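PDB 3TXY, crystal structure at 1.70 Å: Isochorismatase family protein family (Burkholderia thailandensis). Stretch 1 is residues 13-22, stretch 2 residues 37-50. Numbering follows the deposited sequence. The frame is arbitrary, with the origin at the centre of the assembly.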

# COMPACT_ATOMS: atom_id res chain seq x y z
N THR A 13 13.09 -6.94 19.70
CA THR A 13 12.61 -5.58 19.55
C THR A 13 11.36 -5.57 18.67
O THR A 13 11.39 -5.11 17.51
N VAL A 14 10.28 -6.12 19.22
CA VAL A 14 9.05 -6.34 18.49
C VAL A 14 7.85 -5.67 19.18
O VAL A 14 7.75 -5.68 20.39
N ALA A 15 6.97 -5.10 18.36
CA ALA A 15 5.71 -4.51 18.79
C ALA A 15 4.50 -5.19 18.14
O ALA A 15 4.58 -5.69 17.01
N LEU A 16 3.39 -5.20 18.88
CA LEU A 16 2.08 -5.63 18.39
C LEU A 16 1.34 -4.38 17.91
O LEU A 16 1.23 -3.41 18.65
N VAL A 17 0.86 -4.40 16.67
CA VAL A 17 0.12 -3.28 16.08
C VAL A 17 -1.22 -3.81 15.58
O VAL A 17 -1.25 -4.68 14.71
N ALA A 18 -2.31 -3.31 16.14
CA ALA A 18 -3.65 -3.83 15.89
C ALA A 18 -4.49 -2.76 15.20
O ALA A 18 -4.64 -1.66 15.74
N ILE A 19 -5.04 -3.09 14.03
CA ILE A 19 -5.70 -2.08 13.19
C ILE A 19 -7.22 -2.09 13.30
O ILE A 19 -7.85 -3.10 13.00
N ASP A 20 -7.79 -0.95 13.71
CA ASP A 20 -9.21 -0.61 13.58
C ASP A 20 -10.15 -1.56 14.33
O ASP A 20 -11.27 -1.82 13.89
N LEU A 21 -9.72 -2.02 15.50
CA LEU A 21 -10.58 -2.88 16.33
C LEU A 21 -11.48 -1.99 17.19
O LEU A 21 -11.41 -1.96 18.44
N GLN A 22 -12.34 -1.28 16.46
CA GLN A 22 -13.24 -0.28 16.99
C GLN A 22 -14.69 -0.70 16.74
O GLN A 22 -14.99 -1.46 15.81
N ASP A 37 -13.72 -12.57 17.07
CA ASP A 37 -12.56 -13.46 17.13
C ASP A 37 -11.26 -12.71 16.90
O ASP A 37 -10.24 -13.03 17.52
N VAL A 38 -11.28 -11.73 16.00
CA VAL A 38 -10.08 -10.93 15.76
C VAL A 38 -9.72 -10.15 17.01
O VAL A 38 -8.56 -10.09 17.40
N VAL A 39 -10.73 -9.57 17.64
CA VAL A 39 -10.56 -8.87 18.91
C VAL A 39 -10.00 -9.81 19.98
O VAL A 39 -9.02 -9.48 20.64
N ALA A 40 -10.58 -11.00 20.11
CA ALA A 40 -10.15 -11.94 21.16
C ALA A 40 -8.71 -12.37 20.96
O ALA A 40 -7.91 -12.40 21.90
N LYS A 41 -8.37 -12.71 19.72
CA LYS A 41 -7.03 -13.18 19.39
C LYS A 41 -6.00 -12.10 19.67
O LYS A 41 -4.90 -12.36 20.16
N THR A 42 -6.37 -10.86 19.33
CA THR A 42 -5.49 -9.72 19.51
C THR A 42 -5.23 -9.48 21.00
O THR A 42 -4.08 -9.25 21.41
N ALA A 43 -6.28 -9.56 21.81
CA ALA A 43 -6.13 -9.41 23.26
C ALA A 43 -5.17 -10.47 23.83
O ALA A 43 -4.31 -10.14 24.64
N GLU A 44 -5.31 -11.71 23.39
CA GLU A 44 -4.44 -12.80 23.84
C GLU A 44 -3.00 -12.52 23.50
O GLU A 44 -2.10 -12.72 24.31
N LEU A 45 -2.75 -12.08 22.27
CA LEU A 45 -1.39 -11.69 21.91
C LEU A 45 -0.88 -10.50 22.73
O LEU A 45 0.28 -10.47 23.14
N ALA A 46 -1.74 -9.51 22.93
CA ALA A 46 -1.42 -8.32 23.70
C ALA A 46 -0.94 -8.73 25.10
O ALA A 46 0.04 -8.20 25.62
N ASN A 47 -1.63 -9.69 25.69
CA ASN A 47 -1.21 -10.20 27.01
C ASN A 47 0.22 -10.76 26.97
O ASN A 47 1.03 -10.48 27.84
N ALA A 48 0.52 -11.51 25.91
CA ALA A 48 1.86 -12.09 25.71
C ALA A 48 2.93 -11.01 25.51
O ALA A 48 4.05 -11.13 26.05
N PHE A 49 2.60 -9.96 24.76
CA PHE A 49 3.48 -8.81 24.60
C PHE A 49 3.72 -8.04 25.90
O PHE A 49 4.87 -7.81 26.29
N ARG A 50 2.64 -7.70 26.61
CA ARG A 50 2.76 -6.92 27.84
C ARG A 50 3.57 -7.65 28.90
O ARG A 50 4.41 -7.04 29.58

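The contact between strand 14-19, with the loop that follows it, and helix 37-50 is an apolar packing of side chains, with no hydrogen bond or salt bridge crossing from one stretch to the other. The two elements run nearly antiparallel, their N-to-C directions 155° apart and their axes 9.0 Å apart at closest approach. The nearest CA pairs run in opposite order along the two stretches: Leu16 lies nearest Ala46, Ala18 nearest Thr42 and Leu21 nearest Val39, with CA-CA separations of 6.9, 7.2 and 6.5 Å. Together the stretches bury 448 Å².

Alternation along the strand sets which CA-to-CB bonds face the helix. The CA-to-CB bonds of Leu16 and Ala18 point toward the helix, whereas those of Ala15 and Val17 point away. Leu16 is the central residue and gives up 108 Å², the largest share of any residue here. With chi1 t (-172°) and chi2 p (67°), it brings CD2 against the helix backbone, 3.5 Å from Ala46 N and 3.9 Å from Thr42 O. The same methyl lies 3.9 Å from Ala46 CB and 4.0 Å from Leu45 CB. Ala46 N already donates to Thr42 O within the helix (2.8 Å), so the methyl packs against a backbone pair whose hydrogen bond is already made.

Phe49 packs against Leu16 at CB, nearer the backbone. Its chi1 is m (-85°) and its chi2 73°, and Leu16 CB sits over one face of the ring, 3.8 Å from the centroid of Phe49 and only 5° off the ring normal, the geometry of a CH-pi contact. The ring also reaches the strand backbone, with Phe49 CE2 3.5 Å from both Ala15 C and Leu16 N. Ala15 therefore meets the ring through its main chain while its CB faces away. Val14, chi1 p (65°), has a CA-to-CB bond directed sideways, yet its CG1 comes within 3.7 Å of Phe49 CE2, extending the apolar patch toward the start of the strand.

Ala18 fits closely against Thr42: Ala18 CB is 3.7 Å from Thr42 CG2. The CA-to-CB bond of Thr42 (chi1 m, -65°) points toward the strand; its methyl and hydroxyl lie near Ala18 and Leu21 respectively. The hydroxyl is satisfied within its own helix, because Thr42 OG1 donates to Val38 O at 2.8 Å. Its proximity to Leu21, with Thr42 OG1 3.5 Å from Leu21 CD1, is thus a van der Waals contact made by a hydroxyl that is already hydrogen-bonded.

Beyond the strand, Leu21 extends the packing toward the earlier turns of the helix. The helix covers 79 Å² of its surface, and it adopts chi1 m (-59°) and chi2 t (-180°), which spreads its methyls between Thr42 and Val38. Leu21 CD2 lies 3.6 Å from CG1 of Val38 (chi1 t, 173°), and Leu21 CB is a looser 4.3 Å from CG2 of Val39 (chi1 t, 171°). On the helix, Ala43, Glu44 and Asn47 direct their CA-to-CB bonds away and contribute nothing; the long Lys41 NZ to Glu44 OE1 salt bridge, 3.8 Å, likewise lies outside the contact.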

# COMPACT_ATOMS: atom_id res chain seq x y z
CB THR A 13 13.75 -4.72 18.94
OG1 THR A 13 14.36 -5.42 17.83
CG2 THR A 13 14.80 -4.47 20.00
CB VAL A 14 8.76 -7.85 18.28
CG1 VAL A 14 8.50 -8.55 19.61
CG2 VAL A 14 7.60 -8.07 17.31
CB ALA A 15 5.70 -3.02 18.47
CB LEU A 16 1.26 -6.31 19.50
CG LEU A 16 -0.06 -6.98 19.08
CD1 LEU A 16 0.14 -8.19 18.18
CD2 LEU A 16 -0.85 -7.40 20.33
CB VAL A 17 0.90 -2.63 14.92
CG1 VAL A 17 0.09 -1.49 14.29
CG2 VAL A 17 2.24 -2.13 15.43
CB ALA A 18 -4.31 -4.22 17.22
CB ILE A 19 -5.34 -2.27 11.69
CG1 ILE A 19 -3.82 -2.31 11.45
CG2 ILE A 19 -5.98 -1.17 10.87
CD1 ILE A 19 -3.08 -1.09 11.97
CB ASP A 20 -9.64 -0.51 12.10
CG ASP A 20 -9.14 0.75 11.43
OD1 ASP A 20 -8.80 1.72 12.13
OD2 ASP A 20 -9.07 0.76 10.19
CB LEU A 21 -9.74 -3.89 17.10
CG LEU A 21 -8.89 -4.82 16.22
CD1 LEU A 21 -8.10 -5.79 17.11
CD2 LEU A 21 -9.73 -5.60 15.22
CB GLN A 22 -12.95 1.09 16.37
CG GLN A 22 -13.23 1.21 14.88
CD GLN A 22 -12.55 2.42 14.28
OE1 GLN A 22 -11.34 2.48 14.25
NE2 GLN A 22 -13.33 3.38 13.83
CB ASP A 37 -12.65 -14.58 16.09
CG ASP A 37 -13.76 -15.57 16.37
OD1 ASP A 37 -14.31 -15.62 17.49
OD2 ASP A 37 -14.10 -16.32 15.42
CB VAL A 38 -10.25 -9.97 14.57
CG1 VAL A 38 -9.05 -9.05 14.45
CG2 VAL A 38 -10.48 -10.75 13.28
CB VAL A 39 -11.88 -8.21 19.40
CG1 VAL A 39 -11.74 -7.69 20.84
CG2 VAL A 39 -12.29 -7.09 18.46
CB ALA A 40 -11.05 -13.17 21.16
CB LYS A 41 -6.97 -13.50 17.92
CG LYS A 41 -5.96 -14.53 17.56
CD LYS A 41 -6.59 -15.90 17.74
CE LYS A 41 -5.95 -16.63 18.88
NZ LYS A 41 -6.56 -17.99 18.89
CB THR A 42 -6.08 -8.46 18.86
OG1 THR A 42 -6.16 -8.67 17.43
CG2 THR A 42 -5.21 -7.25 19.14
CB ALA A 43 -7.48 -9.47 23.94
CB GLU A 44 -4.83 -14.14 23.19
CG GLU A 44 -6.13 -14.77 23.67
CD GLU A 44 -6.56 -15.93 22.77
OE1 GLU A 44 -5.66 -16.68 22.30
OE2 GLU A 44 -7.78 -16.08 22.51
CB LEU A 45 -1.32 -11.37 20.40
CG LEU A 45 -1.29 -12.59 19.48
CD1 LEU A 45 -1.49 -12.12 18.05
CD2 LEU A 45 0.05 -13.30 19.63
CB ALA A 46 -2.63 -7.42 23.81
CB ASN A 47 -2.18 -11.26 27.52
CG ASN A 47 -3.53 -10.68 27.87
OD1 ASN A 47 -3.70 -9.46 28.02
ND2 ASN A 47 -4.53 -11.55 27.98
CB ALA A 48 1.83 -13.06 24.54
CB PHE A 49 2.96 -7.88 23.49
CG PHE A 49 3.41 -8.31 22.11
CD1 PHE A 49 2.85 -9.44 21.50
CD2 PHE A 49 4.41 -7.62 21.43
CE1 PHE A 49 3.27 -9.84 20.23
CE2 PHE A 49 4.85 -8.04 20.19
CZ PHE A 49 4.27 -9.14 19.57
CB ARG A 50 1.38 -6.53 28.36
CG ARG A 50 0.66 -5.50 27.49
CD ARG A 50 -0.48 -4.83 28.26
NE ARG A 50 -1.53 -4.30 27.38
CZ ARG A 50 -2.55 -5.02 26.91
NH1 ARG A 50 -2.68 -6.31 27.19
NH2 ARG A 50 -3.45 -4.43 26.13